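PDB 4KCT: pyruvate kinase 1 from Trypanosoma brucei brucei, which catalyses the transfer of phosphate from phosphoenolpyruvate to ADP, giving pyruvate and ATP, and also has an intrinsic oxaloacetate decarboxylase activity. Local coordinates for residues R221-A226 with I234-K239; M51-G56 with L198-A203; Y60-I65 with V202-D207. One frame throughout, in Å; residues are numbered along the deposited sequence.

Contact 1. Residues R221-A226 with I234-K239; sequences REVRAA and ILIISK. With PYR (pyruvic acid), chain E.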
loop_
_atom_site.group_PDB
_atom_site.type_symbol
_atom_site.label_atom_id
_atom_site.label_comp_id
_atom_site.label_asym_id
_atom_site.label_seq_id
_atom_site.Cartn_x
_atom_site.Cartn_y
_atom_site.Cartn_z
ATOM N N ARG A 221 -2.450 -19.240 34.689
ATOM C CA ARG A 221 -2.683 -20.662 34.944
ATOM C C ARG A 221 -2.982 -20.995 36.402
ATOM O O ARG A 221 -3.875 -21.803 36.683
ATOM C CB ARG A 221 -1.511 -21.522 34.414
ATOM C CG ARG A 221 -1.473 -21.588 32.883
ATOM C CD ARG A 221 -0.484 -22.628 32.369
ATOM N NE ARG A 221 0.903 -22.183 32.511
ATOM C CZ ARG A 221 1.534 -21.393 31.636
ATOM N NH1 ARG A 221 2.795 -21.057 31.849
ATOM N NH2 ARG A 221 0.907 -20.958 30.535
ATOM N N GLU A 222 -2.346 -20.269 37.323
ATOM C CA GLU A 222 -2.651 -20.422 38.744
ATOM C C GLU A 222 -4.021 -19.917 39.119
ATOM O O GLU A 222 -4.715 -20.557 39.912
ATOM C CB GLU A 222 -1.576 -19.775 39.623
ATOM C CG GLU A 222 -0.313 -20.620 39.677
ATOM C CD GLU A 222 0.930 -19.832 40.057
ATOM O OE1 GLU A 222 0.807 -18.651 40.464
ATOM O OE2 GLU A 222 2.038 -20.405 39.958
ATOM N N VAL A 223 -4.448 -18.796 38.522
ATOM C CA VAL A 223 -5.831 -18.359 38.694
ATOM C C VAL A 223 -6.808 -19.394 38.138
ATOM O O VAL A 223 -7.835 -19.715 38.773
ATOM C CB VAL A 223 -6.089 -16.976 38.045
ATOM C CG1 VAL A 223 -7.594 -16.635 38.082
ATOM C CG2 VAL A 223 -5.276 -15.913 38.787
ATOM N N ARG A 224 -6.501 -19.897 36.947
ATOM C CA ARG A 224 -7.347 -20.873 36.273
ATOM C C ARG A 224 -7.462 -22.127 37.157
ATOM O O ARG A 224 -8.559 -22.634 37.366
ATOM C CB ARG A 224 -6.751 -21.225 34.894
ATOM C CG ARG A 224 -7.577 -22.177 34.040
ATOM C CD ARG A 224 -8.583 -21.454 33.152
ATOM N NE ARG A 224 -7.960 -20.539 32.164
ATOM C CZ ARG A 224 -8.648 -19.590 31.522
ATOM N NH1 ARG A 224 -9.975 -19.489 31.743
ATOM N NH2 ARG A 224 -8.027 -18.725 30.685
ATOM N N ALA A 225 -6.363 -22.512 37.798
ATOM C CA ALA A 225 -6.365 -23.719 38.645
ATOM C C ALA A 225 -7.154 -23.518 39.941
ATOM O O ALA A 225 -7.908 -24.391 40.344
ATOM C CB ALA A 225 -4.938 -24.192 38.934
ATOM N N ALA A 226 -7.070 -22.321 40.521
ATOM C CA ALA A 226 -7.887 -21.958 41.671
ATOM C C ALA A 226 -9.402 -21.967 41.375
ATOM O O ALA A 226 -10.207 -22.243 42.267
ATOM C CB ALA A 226 -7.461 -20.594 42.220
ATOM N N ILE A 234 -15.504 -19.935 33.295
ATOM C CA ILE A 234 -15.510 -18.516 33.671
ATOM C C ILE A 234 -14.332 -17.852 32.959
ATOM O O ILE A 234 -13.253 -18.438 32.904
ATOM C CB ILE A 234 -15.362 -18.358 35.198
ATOM C CG1 ILE A 234 -16.585 -18.957 35.914
ATOM C CG2 ILE A 234 -15.165 -16.880 35.571
ATOM C CD1 ILE A 234 -16.438 -19.056 37.436
ATOM N N LEU A 235 -14.552 -16.702 32.319
ATOM C CA LEU A 235 -13.443 -16.045 31.593
ATOM C C LEU A 235 -12.423 -15.506 32.585
ATOM O O LEU A 235 -12.796 -14.920 33.610
ATOM C CB LEU A 235 -13.952 -14.886 30.747
ATOM C CG LEU A 235 -15.084 -15.153 29.778
ATOM C CD1 LEU A 235 -15.324 -13.865 28.995
ATOM C CD2 LEU A 235 -14.746 -16.313 28.854
ATOM N N ILE A 236 -11.144 -15.597 32.233
ATOM C CA ILE A 236 -10.119 -14.852 32.966
ATOM C C ILE A 236 -9.636 -13.655 32.141
ATOM O O ILE A 236 -9.134 -13.819 31.032
ATOM C CB ILE A 236 -8.930 -15.735 33.352
ATOM C CG1 ILE A 236 -9.393 -16.839 34.309
ATOM C CG2 ILE A 236 -7.819 -14.885 33.977
ATOM C CD1 ILE A 236 -8.316 -17.853 34.650
ATOM N N ILE A 237 -9.927 -12.455 32.635
ATOM C CA ILE A 237 -9.458 -11.235 32.010
ATOM C C ILE A 237 -8.256 -10.767 32.828
ATOM O O ILE A 237 -8.403 -10.388 34.003
ATOM C CB ILE A 237 -10.550 -10.128 32.023
ATOM C CG1 ILE A 237 -11.856 -10.606 31.361
ATOM C CG2 ILE A 237 -10.044 -8.841 31.335
ATOM C CD1 ILE A 237 -11.659 -11.221 29.990
ATOM N N SER A 238 -7.055 -10.844 32.247
ATOM C CA SER A 238 -5.858 -10.531 33.021
ATOM C C SER A 238 -5.642 -9.034 33.047
ATOM O O SER A 238 -5.678 -8.383 31.996
ATOM C CB SER A 238 -4.635 -11.238 32.419
ATOM O OG SER A 238 -4.753 -12.645 32.612
ATOM N N LYS A 239 -5.440 -8.470 34.244
ATOM C CA LYS A 239 -5.193 -7.034 34.353
ATOM C C LYS A 239 -3.706 -6.769 34.307
ATOM O O LYS A 239 -2.927 -7.385 35.039
ATOM C CB LYS A 239 -5.784 -6.460 35.640
ATOM C CG LYS A 239 -7.281 -6.757 35.775
ATOM C CD LYS A 239 -7.797 -6.414 37.181
ATOM C CE LYS A 239 -7.384 -5.021 37.621
ATOM N NZ LYS A 239 -7.864 -4.774 39.020
HETATM C C PYR E . -6.297 -0.081 37.930
HETATM O O PYR E . -6.508 0.786 37.037
HETATM O OXT PYR E . -5.170 -0.142 38.499
HETATM C CA PYR E . -7.333 -1.120 38.221
HETATM O O3 PYR E . -7.147 -1.958 39.122
HETATM C CB PYR E . -8.552 -1.218 37.340
HETATM O O HOH W 1 -11.525 -20.575 33.993
#
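I236 reaches out from its strand and sets its terminal methyl against the helix, meeting both V223 and R224. With V223 the contact is purely apolar: CG1 of V223 lies 3.7 Å from CD1 of I236, the two side chains sliding past each other in opposite directions. The same methyl also lies against the helix backbone, 3.6 Å from CA of R224.

R224 adds a flat cover. Its CG is anti to the backbone N (chi1 -177°), and bends at chi2 and chi3 fold the chain back over I236, so that CD1 of I236 sits 3.5 Å above the guanidinium plane, over its centre. One face of the charged group thus rests on hydrocarbon, while NH1 and NH2 bond to N257 OD1 and the A255 carbonyl, at the approach to strand 258-262.

The I234 oxygen lies at the guanidinium edge, 3.6 Å from NH1, too far to be called a bond. A water spans the gap, accepting from NH1 of R224 at 2.9 Å and donating to O of I234 at 3.0 Å.

Further along the strand, K239 NZ donates to O3 of the bound pyruvate at 2.9 Å and forms a salt bridge with D84. Helix 217-227 and strand 235-240 belong to one beta-alpha-beta unit of the TIM barrel, in which strand 235-240 pairs with 208-211 and 258-262, and I236 also packs on V220 and L227.

Contact 2. Residues M51-G56 with L198-A203; sequences MNFSHG and LEFGVA. With K (potassium ion), chain D.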
loop_
_atom_site.group_PDB
_atom_site.type_symbol
_atom_site.label_atom_id
_atom_site.label_comp_id
_atom_site.label_asym_id
_atom_site.label_seq_id
_atom_site.Cartn_x
_atom_site.Cartn_y
_atom_site.Cartn_z
ATOM N N MET A 51 -17.750 -5.924 40.198
ATOM C CA MET A 51 -17.628 -5.898 41.643
ATOM C C MET A 51 -16.150 -5.804 42.007
ATOM O O MET A 51 -15.356 -6.687 41.660
ATOM C CB MET A 51 -18.218 -7.179 42.248
ATOM C CG MET A 51 -19.651 -7.496 41.791
ATOM S SD MET A 51 -20.242 -9.040 42.489
ATOM C CE MET A 51 -19.150 -10.254 41.720
ATOM N N ASN A 52 -15.789 -4.746 42.721
ATOM C CA ASN A 52 -14.427 -4.540 43.130
ATOM C C ASN A 52 -14.200 -5.146 44.489
ATOM O O ASN A 52 -14.596 -4.567 45.510
ATOM C CB ASN A 52 -14.107 -3.048 43.192
ATOM C CG ASN A 52 -12.636 -2.784 43.506
ATOM O OD1 ASN A 52 -11.832 -3.721 43.661
ATOM N ND2 ASN A 52 -12.282 -1.519 43.613
ATOM N N PHE A 53 -13.623 -6.345 44.508
ATOM C CA PHE A 53 -13.428 -7.071 45.767
ATOM C C PHE A 53 -12.233 -6.564 46.550
ATOM O O PHE A 53 -11.918 -7.107 47.604
ATOM C CB PHE A 53 -13.279 -8.587 45.524
ATOM C CG PHE A 53 -14.579 -9.325 45.487
ATOM C CD1 PHE A 53 -15.594 -8.935 44.622
ATOM C CD2 PHE A 53 -14.803 -10.411 46.336
ATOM C CE1 PHE A 53 -16.787 -9.631 44.575
ATOM C CE2 PHE A 53 -15.990 -11.109 46.293
ATOM C CZ PHE A 53 -17.002 -10.696 45.444
ATOM N N SER A 54 -11.599 -5.489 46.086
ATOM C CA SER A 54 -10.695 -4.752 46.974
ATOM C C SER A 54 -11.423 -4.198 48.203
ATOM O O SER A 54 -10.814 -4.029 49.247
ATOM C CB SER A 54 -9.982 -3.622 46.237
ATOM O OG SER A 54 -9.039 -4.144 45.334
ATOM N N HIS A 55 -12.728 -3.946 48.081
ATOM C CA HIS A 55 -13.534 -3.434 49.209
ATOM C C HIS A 55 -14.774 -4.260 49.362
ATOM O O HIS A 55 -15.172 -4.961 48.428
ATOM C CB HIS A 55 -13.933 -1.972 48.982
ATOM C CG HIS A 55 -12.838 -1.127 48.386
ATOM N ND1 HIS A 55 -11.686 -0.853 49.046
ATOM C CD2 HIS A 55 -12.725 -0.524 47.132
ATOM C CE1 HIS A 55 -10.872 -0.136 48.247
ATOM N NE2 HIS A 55 -11.515 0.081 47.082
ATOM N N GLY A 56 -15.415 -4.162 50.529
ATOM C CA GLY A 56 -16.742 -4.757 50.746
ATOM C C GLY A 56 -16.707 -6.230 51.124
ATOM O O GLY A 56 -15.870 -6.975 50.654
ATOM N N LEU A 198 -12.605 -16.087 44.985
ATOM C CA LEU A 198 -12.854 -16.871 43.765
ATOM C C LEU A 198 -13.810 -18.033 44.018
ATOM O O LEU A 198 -14.734 -18.281 43.235
ATOM C CB LEU A 198 -11.551 -17.381 43.181
ATOM C CG LEU A 198 -10.592 -16.279 42.678
ATOM C CD1 LEU A 198 -9.250 -16.879 42.295
ATOM C CD2 LEU A 198 -11.191 -15.516 41.489
ATOM N N GLU A 199 -13.659 -18.671 45.174
ATOM C CA GLU A 199 -14.610 -19.679 45.602
ATOM C C GLU A 199 -16.028 -19.112 45.654
ATOM O O GLU A 199 -16.964 -19.761 45.232
ATOM C CB GLU A 199 -14.198 -20.247 46.968
ATOM C CG GLU A 199 -15.326 -20.935 47.732
ATOM C CD GLU A 199 -14.831 -21.577 49.032
ATOM O OE1 GLU A 199 -14.548 -22.798 49.017
ATOM O OE2 GLU A 199 -14.662 -20.845 50.046
ATOM N N PHE A 200 -16.177 -17.923 46.227
ATOM C CA PHE A 200 -17.478 -17.223 46.253
ATOM C C PHE A 200 -17.968 -16.942 44.815
ATOM O O PHE A 200 -19.090 -17.291 44.453
ATOM C CB PHE A 200 -17.341 -15.918 47.050
ATOM C CG PHE A 200 -18.543 -15.016 46.973
ATOM C CD1 PHE A 200 -19.572 -15.123 47.912
ATOM C CD2 PHE A 200 -18.619 -14.021 46.012
ATOM C CE1 PHE A 200 -20.673 -14.272 47.865
ATOM C CE2 PHE A 200 -19.715 -13.160 45.952
ATOM C CZ PHE A 200 -20.734 -13.277 46.888
ATOM N N GLY A 201 -17.084 -16.429 43.969
ATOM C CA GLY A 201 -17.464 -16.147 42.578
ATOM C C GLY A 201 -17.941 -17.392 41.835
ATOM O O GLY A 201 -18.925 -17.352 41.081
ATOM N N VAL A 202 -17.240 -18.503 42.022
ATOM C CA VAL A 202 -17.635 -19.757 41.358
ATOM C C VAL A 202 -18.989 -20.233 41.887
ATOM O O VAL A 202 -19.868 -20.574 41.110
ATOM C CB VAL A 202 -16.568 -20.865 41.549
ATOM C CG1 VAL A 202 -17.070 -22.212 41.007
ATOM C CG2 VAL A 202 -15.279 -20.473 40.837
ATOM N N ALA A 203 -19.164 -20.206 43.213
ATOM C CA ALA A 203 -20.412 -20.653 43.830
ATOM C C ALA A 203 -21.594 -19.793 43.376
ATOM O O ALA A 203 -22.692 -20.306 43.180
ATOM C CB ALA A 203 -20.296 -20.627 45.351
HETATM K K K D . -9.546 -4.836 42.650
HETATM O O HOH W 2 -6.971 -4.601 43.021
HETATM O O HOH W 3 -8.858 -2.321 41.383
#
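The only close contact is between F53 and F200, which meet where the chain leaves strand 46-52. Within that strand M51 packs on H61 and I65. N52 turns to the potassium ion, which its OD1 binds at 2.7 Å. The same oxygen accepts from N of S54 in an Asx turn, with the donor well above the carbonyl plane.

F53 faces the other way, toward helix 192-204. Its CZ comes within 3.7 Å of CE2 of F200, which lies at the edge of the F53 ring, near its plane. The ring planes stand 50° apart, an oblique pairing. With CG anti to the backbone N (chi1 171°), the F200 ring swings off the helix so that CD2 and CE2 meet F53 CZ, the side chains crossing at about a right angle. H61 stacks on the F53 ring, and H58 meets that of F200.

S54 returns to the ion, OG binding it at 2.8 Å, and the type I turn from N52 closes at H55. D84, T85 and two waters complete the potassium site. The chemistry is therefore divided: oxygens of N52 and S54 serve the cation, while the intervening F53 meets F200 by apolar ring contact and its carbonyl is also held by K193 NZ from the same helix.

Contact 3. Residues Y60-I65 with V202-D207; sequences YHQTTI and VAQGVD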
loop_
_atom_site.group_PDB
_atom_site.type_symbol
_atom_site.label_atom_id
_atom_site.label_comp_id
_atom_site.label_asym_id
_atom_site.label_seq_id
_atom_site.Cartn_x
_atom_site.Cartn_y
_atom_site.Cartn_z
ATOM N N TYR A 60 -21.925 -7.877 51.061
ATOM C CA TYR A 60 -22.123 -6.701 50.214
ATOM C C TYR A 60 -22.214 -7.100 48.719
ATOM O O TYR A 60 -23.144 -6.697 47.995
ATOM C CB TYR A 60 -20.989 -5.686 50.441
ATOM C CG TYR A 60 -21.167 -4.387 49.661
ATOM C CD1 TYR A 60 -22.023 -3.388 50.129
ATOM C CD2 TYR A 60 -20.570 -4.212 48.398
ATOM C CE1 TYR A 60 -22.210 -2.213 49.422
ATOM C CE2 TYR A 60 -20.794 -3.056 47.654
ATOM C CZ TYR A 60 -21.617 -2.062 48.169
ATOM O OH TYR A 60 -21.890 -0.942 47.424
ATOM N N HIS A 61 -21.275 -7.922 48.275
ATOM C CA HIS A 61 -21.223 -8.296 46.874
ATOM C C HIS A 61 -22.304 -9.247 46.504
ATOM O O HIS A 61 -22.775 -9.238 45.378
ATOM C CB HIS A 61 -19.859 -8.865 46.520
ATOM C CG HIS A 61 -18.753 -7.863 46.640
ATOM N ND1 HIS A 61 -18.758 -6.696 45.951
ATOM C CD2 HIS A 61 -17.679 -7.794 47.517
ATOM C CE1 HIS A 61 -17.692 -5.964 46.316
ATOM N NE2 HIS A 61 -17.015 -6.645 47.246
ATOM N N GLN A 62 -22.786 -10.036 47.468
ATOM C CA GLN A 62 -23.950 -10.873 47.211
ATOM C C GLN A 62 -25.167 -10.015 46.851
ATOM O O GLN A 62 -25.958 -10.378 45.975
ATOM C CB GLN A 62 -24.289 -11.762 48.425
ATOM C CG GLN A 62 -25.466 -12.708 48.149
ATOM C CD GLN A 62 -25.097 -13.827 47.196
ATOM O OE1 GLN A 62 -24.199 -14.612 47.480
ATOM N NE2 GLN A 62 -25.723 -13.846 46.010
ATOM N N THR A 63 -25.354 -8.922 47.582
ATOM C CA THR A 63 -26.427 -7.964 47.276
ATOM C C THR A 63 -26.318 -7.449 45.825
ATOM O O THR A 63 -27.321 -7.365 45.102
ATOM C CB THR A 63 -26.432 -6.794 48.289
ATOM O OG1 THR A 63 -26.656 -7.319 49.605
ATOM C CG2 THR A 63 -27.531 -5.780 47.979
ATOM N N THR A 64 -25.102 -7.098 45.410
ATOM C CA THR A 64 -24.872 -6.654 44.035
ATOM C C THR A 64 -25.277 -7.733 43.040
ATOM O O THR A 64 -26.050 -7.489 42.132
ATOM C CB THR A 64 -23.392 -6.263 43.801
ATOM O OG1 THR A 64 -23.030 -5.206 44.709
ATOM C CG2 THR A 64 -23.171 -5.775 42.293
ATOM N N ILE A 65 -24.799 -8.948 43.262
ATOM C CA ILE A 65 -25.155 -10.060 42.412
ATOM C C ILE A 65 -26.673 -10.232 42.319
ATOM O O ILE A 65 -27.250 -10.268 41.197
ATOM C CB ILE A 65 -24.491 -11.367 42.889
ATOM C CG1 ILE A 65 -22.992 -11.319 42.579
ATOM C CG2 ILE A 65 -25.143 -12.589 42.202
ATOM C CD1 ILE A 65 -22.207 -12.441 43.220
ATOM N N VAL A 202 -17.240 -18.503 42.022
ATOM C CA VAL A 202 -17.635 -19.757 41.358
ATOM C C VAL A 202 -18.989 -20.233 41.887
ATOM O O VAL A 202 -19.868 -20.574 41.110
ATOM C CB VAL A 202 -16.568 -20.865 41.549
ATOM C CG1 VAL A 202 -17.070 -22.212 41.007
ATOM C CG2 VAL A 202 -15.279 -20.473 40.837
ATOM N N ALA A 203 -19.164 -20.206 43.213
ATOM C CA ALA A 203 -20.412 -20.653 43.830
ATOM C C ALA A 203 -21.594 -19.793 43.376
ATOM O O ALA A 203 -22.692 -20.306 43.180
ATOM C CB ALA A 203 -20.296 -20.627 45.351
ATOM N N GLN A 204 -21.369 -18.490 43.202
ATOM C CA GLN A 204 -22.467 -17.576 42.853
ATOM C C GLN A 204 -22.654 -17.426 41.344
ATOM O O GLN A 204 -23.548 -16.702 40.887
ATOM C CB GLN A 204 -22.267 -16.192 43.498
ATOM C CG GLN A 204 -22.305 -16.198 45.020
ATOM C CD GLN A 204 -23.447 -17.012 45.567
ATOM O OE1 GLN A 204 -24.590 -16.846 45.154
ATOM N NE2 GLN A 204 -23.147 -17.900 46.506
ATOM N N GLY A 205 -21.787 -18.073 40.575
ATOM C CA GLY A 205 -21.957 -18.125 39.128
ATOM C C GLY A 205 -21.571 -16.820 38.412
ATOM O O GLY A 205 -22.260 -16.399 37.475
ATOM N N VAL A 206 -20.439 -16.218 38.778
ATOM C CA VAL A 206 -19.980 -15.008 38.041
ATOM C C VAL A 206 -19.492 -15.409 36.654
ATOM O O VAL A 206 -19.137 -16.553 36.419
ATOM C CB VAL A 206 -18.885 -14.193 38.790
ATOM C CG1 VAL A 206 -19.363 -13.807 40.200
ATOM C CG2 VAL A 206 -17.578 -14.967 38.859
ATOM N N ASP A 207 -19.525 -14.466 35.722
ATOM C CA ASP A 207 -19.204 -14.758 34.334
ATOM C C ASP A 207 -17.715 -14.609 34.006
ATOM O O ASP A 207 -17.220 -15.202 33.035
ATOM C CB ASP A 207 -20.050 -13.868 33.431
ATOM C CG ASP A 207 -21.536 -13.993 33.744
ATOM O OD1 ASP A 207 -22.043 -15.131 33.631
ATOM O OD2 ASP A 207 -22.143 -13.015 34.282
#
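I65 against the base of Q204 is the buried apolar part of this contact. I65 points toward the other segment from its helix, with CG1 anti to the carbonyl carbon, which carries CD1 across to within 3.8 Å of CB of Q204. The two side chains cross at about a right angle, the methyl touching the aliphatic base of the glutamine rather than its amide. The looser part lies beyond: an approach of 4.4 Å from CD1 of I65 to CG1 of V206 extends this patch to V206, past the end of the helix. Both I65 and V206 are buried and both also pack on M51 of strand 46-52, while I65 rests on F200 as well.

At the partly exposed side two glutamine amides come closer still, yet are weakly bonded. The Q62 chain, bent at chi2 (72°), sets OE1 over the face of the Q204 amide, 3.2 Å from CD of Q204, with the amide planes 89° apart. NE2 of Q62 donates to OE1 of Q204 at 3.3 Å, a weak bond with an N-H...O angle of 140°. OE1 of Q62 lies 3.2 Å from OE1 of Q204; as two acceptors these do not bond, and their closeness would be expected to weaken the electrostatic gain of the amide pair. The firmer polar partner of Q62 NE2 is OD1 of N66, one turn further along its own helix.

G205 is the first residue to leave helical phi/psi, and its positive phi with two bonds back into the last turn makes a Schellman motif; N of G205 bonds to O of V202 at 3.2 Å. The chain then passes through V206 into strand 208-211. Such packing of neighbouring outer helices around parallel strands is characteristic of the TIM barrel.

From the N terminus, strand 46-52 runs into the potassium-binding turn of contact 2 and then into helix 58-75 of contact 3. After an excursion of more than 130 residues, rich in strand, the chain returns as helix 192-204 and closes both long loops. Contact 3 opens inside contact 2 but is staggered against it, their second segments overlapping at V202 and A203. Contact 1 follows in series, closing a short local loop. Between contacts 2 and 1, V202 packs on I234 and L198 on A226, while L235 N probably bonds to D207 O of contact 3. Together they tie the turn after strand 46-52 and helix 58-75 to helix 192-204, and helix 217-227 to strand 235-240.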